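Local coordinates for Lmo0131 protein (Listeria monocytogenes, PDB 4Q6J) that is of unestablished function but, as an EAL-domain protein with a TIM-barrel fold, probably acts as a cyclic-guanylate-specific phosphodiesterase, at residues B[97-102]-B[122-127]; B[69-74]-B[105-110]. One frame throughout, in Å; residues are numbered along the deposited sequence. Where two conformers were deposited one is given.

Contact 1: residues B[97-102]-B[122-127]. With ACY (acetic acid), chain S; EDO (1,2-ethanediol), chain N.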
loop_
_atom_site.group_PDB
_atom_site.type_symbol
_atom_site.label_atom_id
_atom_site.label_comp_id
_atom_site.label_asym_id
_atom_site.label_seq_id
_atom_site.Cartn_x
_atom_site.Cartn_y
_atom_site.Cartn_z
ATOM N N HIS B 97 0.039 -10.702 -9.927
ATOM C CA HIS B 97 0.870 -11.783 -9.360
ATOM C C HIS B 97 0.912 -13.052 -10.216
ATOM O O HIS B 97 1.969 -13.630 -10.439
ATOM C CB HIS B 97 0.389 -12.144 -7.936
ATOM C CG HIS B 97 0.893 -13.473 -7.429
ATOM N ND1 HIS B 97 2.156 -13.643 -6.894
ATOM C CD2 HIS B 97 0.298 -14.689 -7.369
ATOM C CE1 HIS B 97 2.318 -14.905 -6.544
ATOM N NE2 HIS B 97 1.208 -15.564 -6.819
ATOM N N TYR B 98 -0.263 -13.482 -10.664
ATOM C CA TYR B 98 -0.405 -14.660 -11.520
ATOM C C TYR B 98 0.158 -14.433 -12.937
ATOM O O TYR B 98 0.779 -15.306 -13.501
ATOM C CB TYR B 98 -1.870 -15.043 -11.625
ATOM C CG TYR B 98 -2.285 -16.099 -10.662
ATOM C CD1 TYR B 98 -2.285 -17.427 -11.028
ATOM C CD2 TYR B 98 -2.670 -15.779 -9.381
ATOM C CE1 TYR B 98 -2.647 -18.403 -10.148
ATOM C CE2 TYR B 98 -3.041 -16.755 -8.487
ATOM C CZ TYR B 98 -3.019 -18.068 -8.885
ATOM O OH TYR B 98 -3.365 -19.060 -8.018
ATOM N N VAL B 99 -0.061 -13.244 -13.496
ATOM C CA VAL B 99 0.494 -12.920 -14.797
ATOM C C VAL B 99 2.030 -12.938 -14.764
ATOM O O VAL B 99 2.684 -13.320 -15.732
ATOM C CB VAL B 99 -0.062 -11.578 -15.344
ATOM C CG1 VAL B 99 0.631 -11.196 -16.644
ATOM C CG2 VAL B 99 -1.583 -11.668 -15.553
ATOM N N ALA B 100 2.590 -12.565 -13.620
ATOM C CA ALA B 100 4.036 -12.476 -13.478
ATOM C C ALA B 100 4.667 -13.794 -13.060
ATOM O O ALA B 100 5.884 -13.883 -12.930
ATOM C CB ALA B 100 4.405 -11.390 -12.495
ATOM N N SER B 101 3.830 -14.803 -12.834
ATOM C CA SER B 101 4.282 -16.160 -12.526
ATOM C C SER B 101 4.480 -16.988 -13.796
ATOM O O SER B 101 3.534 -17.329 -14.477
ATOM C CB SER B 101 3.287 -16.884 -11.606
ATOM O OG SER B 101 3.582 -18.264 -11.503
ATOM N N SER B 102 5.720 -17.321 -14.100
ATOM C CA SER B 102 5.973 -18.115 -15.276
ATOM C C SER B 102 5.376 -19.480 -15.090
ATOM O O SER B 102 4.883 -20.062 -16.025
ATOM C CB SER B 102 7.459 -18.224 -15.556
ATOM O OG SER B 102 7.958 -16.941 -15.807
ATOM N N LEU B 122 -10.333 -15.150 -26.539
ATOM C CA LEU B 122 -10.024 -15.020 -25.111
ATOM C C LEU B 122 -9.278 -13.731 -24.879
ATOM O O LEU B 122 -8.420 -13.364 -25.665
ATOM C CB LEU B 122 -9.212 -16.201 -24.539
ATOM C CG LEU B 122 -8.813 -16.152 -23.051
ATOM C CD1 LEU B 122 -9.949 -16.634 -22.194
ATOM C CD2 LEU B 122 -7.592 -17.003 -22.830
ATOM N N GLU B 123 -9.624 -13.078 -23.767
ATOM C CA GLU B 123 -8.954 -11.885 -23.274
ATOM C C GLU B 123 -8.502 -12.134 -21.820
ATOM O O GLU B 123 -9.298 -12.522 -20.981
ATOM C CB GLU B 123 -9.918 -10.700 -23.354
ATOM C CG GLU B 123 -9.458 -9.469 -22.628
ATOM C CD GLU B 123 -10.478 -8.318 -22.780
ATOM O OE1 GLU B 123 -10.976 -8.140 -23.907
ATOM O OE2 GLU B 123 -10.797 -7.613 -21.794
ATOM N N ILE B 124 -7.211 -11.961 -21.563
ATOM C CA ILE B 124 -6.700 -11.932 -20.200
ATOM C C ILE B 124 -6.787 -10.506 -19.721
ATOM O O ILE B 124 -6.171 -9.627 -20.298
ATOM C CB ILE B 124 -5.237 -12.380 -20.122
ATOM C CG1 ILE B 124 -5.113 -13.879 -20.411
ATOM C CG2 ILE B 124 -4.629 -12.040 -18.765
ATOM C CD1 ILE B 124 -3.682 -14.378 -20.458
ATOM N N GLU B 125 -7.583 -10.292 -18.677
ATOM C CA GLU B 125 -7.749 -8.985 -18.074
ATOM C C GLU B 125 -6.941 -8.915 -16.782
ATOM O O GLU B 125 -7.212 -9.627 -15.821
ATOM C CB GLU B 125 -9.218 -8.684 -17.802
ATOM C CG GLU B 125 -9.360 -7.464 -16.935
ATOM C CD GLU B 125 -10.786 -7.045 -16.701
ATOM O OE1 GLU B 125 -11.686 -7.516 -17.397
ATOM O OE2 GLU B 125 -11.018 -6.213 -15.806
ATOM N N ILE B 126 -5.925 -8.071 -16.772
ATOM C CA ILE B 126 -4.990 -7.993 -15.662
ATOM C C ILE B 126 -5.628 -7.174 -14.546
ATOM O O ILE B 126 -6.058 -6.038 -14.773
ATOM C CB ILE B 126 -3.623 -7.367 -16.096
ATOM C CG1 ILE B 126 -3.051 -8.107 -17.306
ATOM C CG2 ILE B 126 -2.633 -7.328 -14.923
ATOM C CD1 ILE B 126 -1.939 -7.380 -17.968
ATOM N N ILE B 127 -5.719 -7.766 -13.362
ATOM C CA ILE B 127 -6.321 -7.112 -12.213
ATOM C C ILE B 127 -5.314 -7.005 -11.047
ATOM O O ILE B 127 -4.149 -7.383 -11.203
ATOM C CB ILE B 127 -7.664 -7.791 -11.773
ATOM C CG1 ILE B 127 -7.447 -9.202 -11.223
ATOM C CG2 ILE B 127 -8.644 -7.781 -12.892
ATOM C CD1 ILE B 127 -8.574 -9.659 -10.360
HETATM C C ACY S . 6.231 -19.384 -9.339
HETATM O O ACY S . 7.196 -20.020 -9.770
HETATM O OXT ACY S . 5.696 -18.484 -10.003
HETATM C CH3 ACY S . 5.701 -19.673 -7.972
HETATM C C1 EDO N . -12.571 -5.362 -25.500
HETATM O O1 EDO N . -12.410 -5.971 -24.210
HETATM C C2 EDO N . -13.852 -5.828 -26.171
HETATM O O2 EDO N . -14.994 -5.308 -25.482
#

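Contact 2: residues B[69-74]-B[105-110]. With EDO (1,2-ethanediol), chain P.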
loop_
_atom_site.group_PDB
_atom_site.type_symbol
_atom_site.label_atom_id
_atom_site.label_comp_id
_atom_site.label_asym_id
_atom_site.label_seq_id
_atom_site.Cartn_x
_atom_site.Cartn_y
_atom_site.Cartn_z
HETATM N N MSE B 69 -9.632 -21.351 -7.951
HETATM C CA MSE B 69 -10.573 -20.395 -8.454
HETATM C C MSE B 69 -10.166 -19.952 -9.853
HETATM O O MSE B 69 -10.996 -19.968 -10.767
HETATM C CB MSE B 69 -10.714 -19.219 -7.478
HETATM C CG MSE B 69 -11.981 -18.424 -7.669
HETATM SE SE MSE B 69 -11.889 -16.672 -6.840
HETATM C CE MSE B 69 -10.037 -16.361 -7.231
ATOM N N GLN B 70 -8.891 -19.589 -10.023
ATOM C CA GLN B 70 -8.362 -19.190 -11.338
ATOM C C GLN B 70 -8.588 -20.286 -12.350
ATOM O O GLN B 70 -9.050 -20.028 -13.438
ATOM C CB GLN B 70 -6.855 -18.857 -11.303
ATOM C CG GLN B 70 -6.488 -17.584 -10.626
ATOM C CD GLN B 70 -7.233 -16.357 -11.138
ATOM O OE1 GLN B 70 -7.481 -16.184 -12.339
ATOM N NE2 GLN B 70 -7.601 -15.500 -10.209
ATOM N N ASP B 71 -8.249 -21.516 -11.960
ATOM C CA ASP B 71 -8.385 -22.666 -12.829
ATOM C C ASP B 71 -9.847 -22.796 -13.262
ATOM O O ASP B 71 -10.144 -22.946 -14.447
ATOM C CB ASP B 71 -7.881 -23.943 -12.125
ATOM C CG ASP B 71 -6.335 -24.044 -12.044
ATOM O OD1 ASP B 71 -5.590 -23.192 -12.570
ATOM O OD2 ASP B 71 -5.847 -25.016 -11.435
ATOM N N PHE B 72 -10.757 -22.701 -12.295
ATOM C CA PHE B 72 -12.189 -22.722 -12.572
ATOM C C PHE B 72 -12.542 -21.666 -13.625
ATOM O O PHE B 72 -13.158 -21.967 -14.647
ATOM C CB PHE B 72 -13.021 -22.471 -11.291
ATOM C CG PHE B 72 -14.500 -22.236 -11.574
ATOM C CD1 PHE B 72 -15.396 -23.289 -11.611
ATOM C CD2 PHE B 72 -14.982 -20.968 -11.857
ATOM C CE1 PHE B 72 -16.737 -23.057 -11.905
ATOM C CE2 PHE B 72 -16.296 -20.751 -12.156
ATOM C CZ PHE B 72 -17.169 -21.776 -12.186
ATOM N N VAL B 73 -12.156 -20.423 -13.345
ATOM C CA VAL B 73 -12.429 -19.291 -14.222
ATOM C C VAL B 73 -11.905 -19.561 -15.637
ATOM O O VAL B 73 -12.623 -19.387 -16.594
ATOM C CB VAL B 73 -11.838 -17.993 -13.612
ATOM C CG1 VAL B 73 -11.824 -16.859 -14.584
ATOM C CG2 VAL B 73 -12.627 -17.633 -12.368
ATOM N N ALA B 74 -10.674 -20.030 -15.765
ATOM C CA ALA B 74 -10.130 -20.247 -17.087
ATOM C C ALA B 74 -10.798 -21.402 -17.825
ATOM O O ALA B 74 -11.108 -21.298 -19.013
ATOM C CB ALA B 74 -8.664 -20.451 -17.015
HETATM N N MSE B 105 1.760 -19.075 -15.820
HETATM C CA MSE B 105 1.468 -18.629 -17.171
HETATM C C MSE B 105 1.864 -19.676 -18.196
HETATM O O MSE B 105 1.411 -19.662 -19.336
HETATM C CB MSE B 105 2.116 -17.270 -17.454
HETATM C CG MSE B 105 1.437 -16.106 -16.689
HETATM SE SE MSE B 105 -0.461 -15.798 -17.191
HETATM C CE MSE B 105 -0.113 -14.776 -18.832
ATOM N N THR B 106 2.712 -20.602 -17.782
ATOM C CA THR B 106 3.104 -21.714 -18.641
ATOM C C THR B 106 2.017 -22.742 -18.666
ATOM O O THR B 106 1.629 -23.203 -19.713
ATOM C CB THR B 106 4.381 -22.346 -18.147
ATOM O OG1 THR B 106 5.470 -21.509 -18.545
ATOM C CG2 THR B 106 4.552 -23.731 -18.745
ATOM N N PHE B 107 1.492 -23.081 -17.504
ATOM C CA PHE B 107 0.304 -23.909 -17.476
ATOM C C PHE B 107 -0.883 -23.346 -18.261
ATOM O O PHE B 107 -1.612 -24.096 -18.898
ATOM C CB PHE B 107 -0.163 -24.143 -16.060
ATOM C CG PHE B 107 -1.362 -25.001 -16.000
ATOM C CD1 PHE B 107 -1.290 -26.325 -16.419
ATOM C CD2 PHE B 107 -2.572 -24.494 -15.592
ATOM C CE1 PHE B 107 -2.400 -27.134 -16.386
ATOM C CE2 PHE B 107 -3.667 -25.304 -15.541
ATOM C CZ PHE B 107 -3.580 -26.621 -15.942
ATOM N N LEU B 108 -1.081 -22.031 -18.177
ATOM C CA LEU B 108 -2.226 -21.421 -18.820
ATOM C C LEU B 108 -2.050 -21.460 -20.329
ATOM O O LEU B 108 -2.970 -21.751 -21.067
ATOM C CB LEU B 108 -2.449 -19.980 -18.342
ATOM C CG LEU B 108 -3.596 -19.264 -19.087
ATOM C CD1 LEU B 108 -4.924 -19.947 -18.875
ATOM C CD2 LEU B 108 -3.712 -17.805 -18.726
ATOM N N HIS B 109 -0.856 -21.147 -20.779
ATOM C CA HIS B 109 -0.491 -21.249 -22.181
ATOM C C HIS B 109 -0.734 -22.649 -22.715
ATOM O O HIS B 109 -1.202 -22.835 -23.841
ATOM C CB HIS B 109 0.990 -20.931 -22.328
ATOM C CG HIS B 109 1.543 -21.275 -23.665
ATOM N ND1 HIS B 109 1.753 -22.575 -24.070
ATOM C CD2 HIS B 109 1.943 -20.491 -24.690
ATOM C CE1 HIS B 109 2.249 -22.578 -25.294
ATOM N NE2 HIS B 109 2.377 -21.325 -25.689
ATOM N N ASP B 110 -0.370 -23.640 -21.910
ATOM C CA ASP B 110 -0.514 -25.034 -22.293
ATOM C C ASP B 110 -1.963 -25.458 -22.316
ATOM O O ASP B 110 -2.406 -26.141 -23.241
ATOM C CB ASP B 110 0.196 -25.907 -21.287
ATOM C CG ASP B 110 1.671 -25.859 -21.437
ATOM O OD1 ASP B 110 2.178 -25.062 -22.255
ATOM O OD2 ASP B 110 2.330 -26.628 -20.721
HETATM C C1 EDO P . -6.340 -23.157 -16.965
HETATM O O1 EDO P . -7.288 -23.993 -16.291
HETATM C C2 EDO P . -5.322 -22.500 -16.023
HETATM O O2 EDO P . -5.885 -21.918 -14.833
#

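Contact 1: residues B[97-102]-B[122-127]
V99 meets I124 and I126 across a layer of the EAL-domain TIM barrel, and the contact illustrates how such a barrel presents two different faces along one strand. V99 is the last residue of the short helix 96-99, and its CA-CB bond is directed at strand 122-127. From CB the side chain forks. With CG1 anti to the backbone N (chi1 175°), CG2 becomes the branch that faces the strand. It rests 4.2 Å from CG1 of I126 and 4.4 Å from CG2 of I124, spanning two residues whose side chains lie on the same side of the strand. CG1 of V99 stays somewhat farther off, 4.8 Å from CD1 of I126. I94 of the neighbouring strand and L142 of helix 136-146 also pack on V99, so this purely apolar join belongs to the buried layer between barrel and outer helices. No hydrogen bond links the two segments; the backbone of V99 is held instead through its carbonyl O, which accepts a bond from ND2 of N141.

Strand alternation turns the acidic residues the other way. E125 points away from the helix, and E123 reaches into the barrel on an extended chain, with OE2 bonded to OG of S153. At the helical end, S101 is the N-cap of helix 102-115: its OG accepts a bond from the backbone N of Y104 and donates one at 2.6 Å to OXT of acetic acid. On the strand's inner face, O1 of an ethanediol, probably from the crystallisation liquor like the acetic acid, donates to OE1 of E123 at 2.6 Å.

Contact 2: residues B[69-74]-B[105-110]
Two torsions bring D71 and F107 toward one another across the groove between their helices: CG of D71 lies beside its own backbone N (chi1 -75°), while the F107 ring swings out anti to its backbone N (chi1 -179°). The approach they make is loose, with OD1 of D71 4.1 Å from CE2 of F107 and oblique to the ring. Deeper in the groove the helices meet directly, where the CB of A74 points at helix 102-115 and its methyl meets the CD1 branch of L108 at 4.2 Å.

A molecule of ethanediol, probably from the crystallisation liquor, bridges the polar and apolar parts of this groove. Its O2 donates to OD1 of D71 at 2.6 Å, and the same oxygen of D71 is also engaged in a salt bridge with NE of R67, one turn earlier. Its carbons serve the apolar side: C2 approaches CE2 of F107 at 3.3 Å, obliquely again, and C1 lies 3.6 Å from CB of A74. The diol is also hydrogen-bonded to OH of Y104.

On helix 102-115, in a pair that takes no part in the contact, ND1 of H109 donates to the anti lone pair of D110 OD1 at 3.1 Å, with a bend to 152°.

Inward, both Q70 and L108 touch I94 of strand 89-95. Two outer helices, 66-83 and 102-115, thus lie side by side over the strand that separates them in sequence, among helices packed round a barrel whose strands are parallel apart from 20-29, the variant of the TIM barrel found in EAL domains.

The two contacts lie on the same side of the barrel with centres 9 Å apart, and they interlock along the chain: helix 102-115 begins where 97-102 ends and leads on to strand 122-127. Contact 1 joins that strand to the short helix before it, whereas contact 2 sets the longer helix against helix 66-83. They touch where O of V99 lies 3.2 Å from CG of M105, and CD1 of I124 packs 3.8 Å from CD2 of L108. Neither apolar join reaches the E123 carboxylate, whose OE1 is 13.1 Å from CG2 of V99. It lies on the barrel's inner side, where EAL domains commonly have their active site; a different ethanediol from that of contact 2 bonds it and K27 NZ.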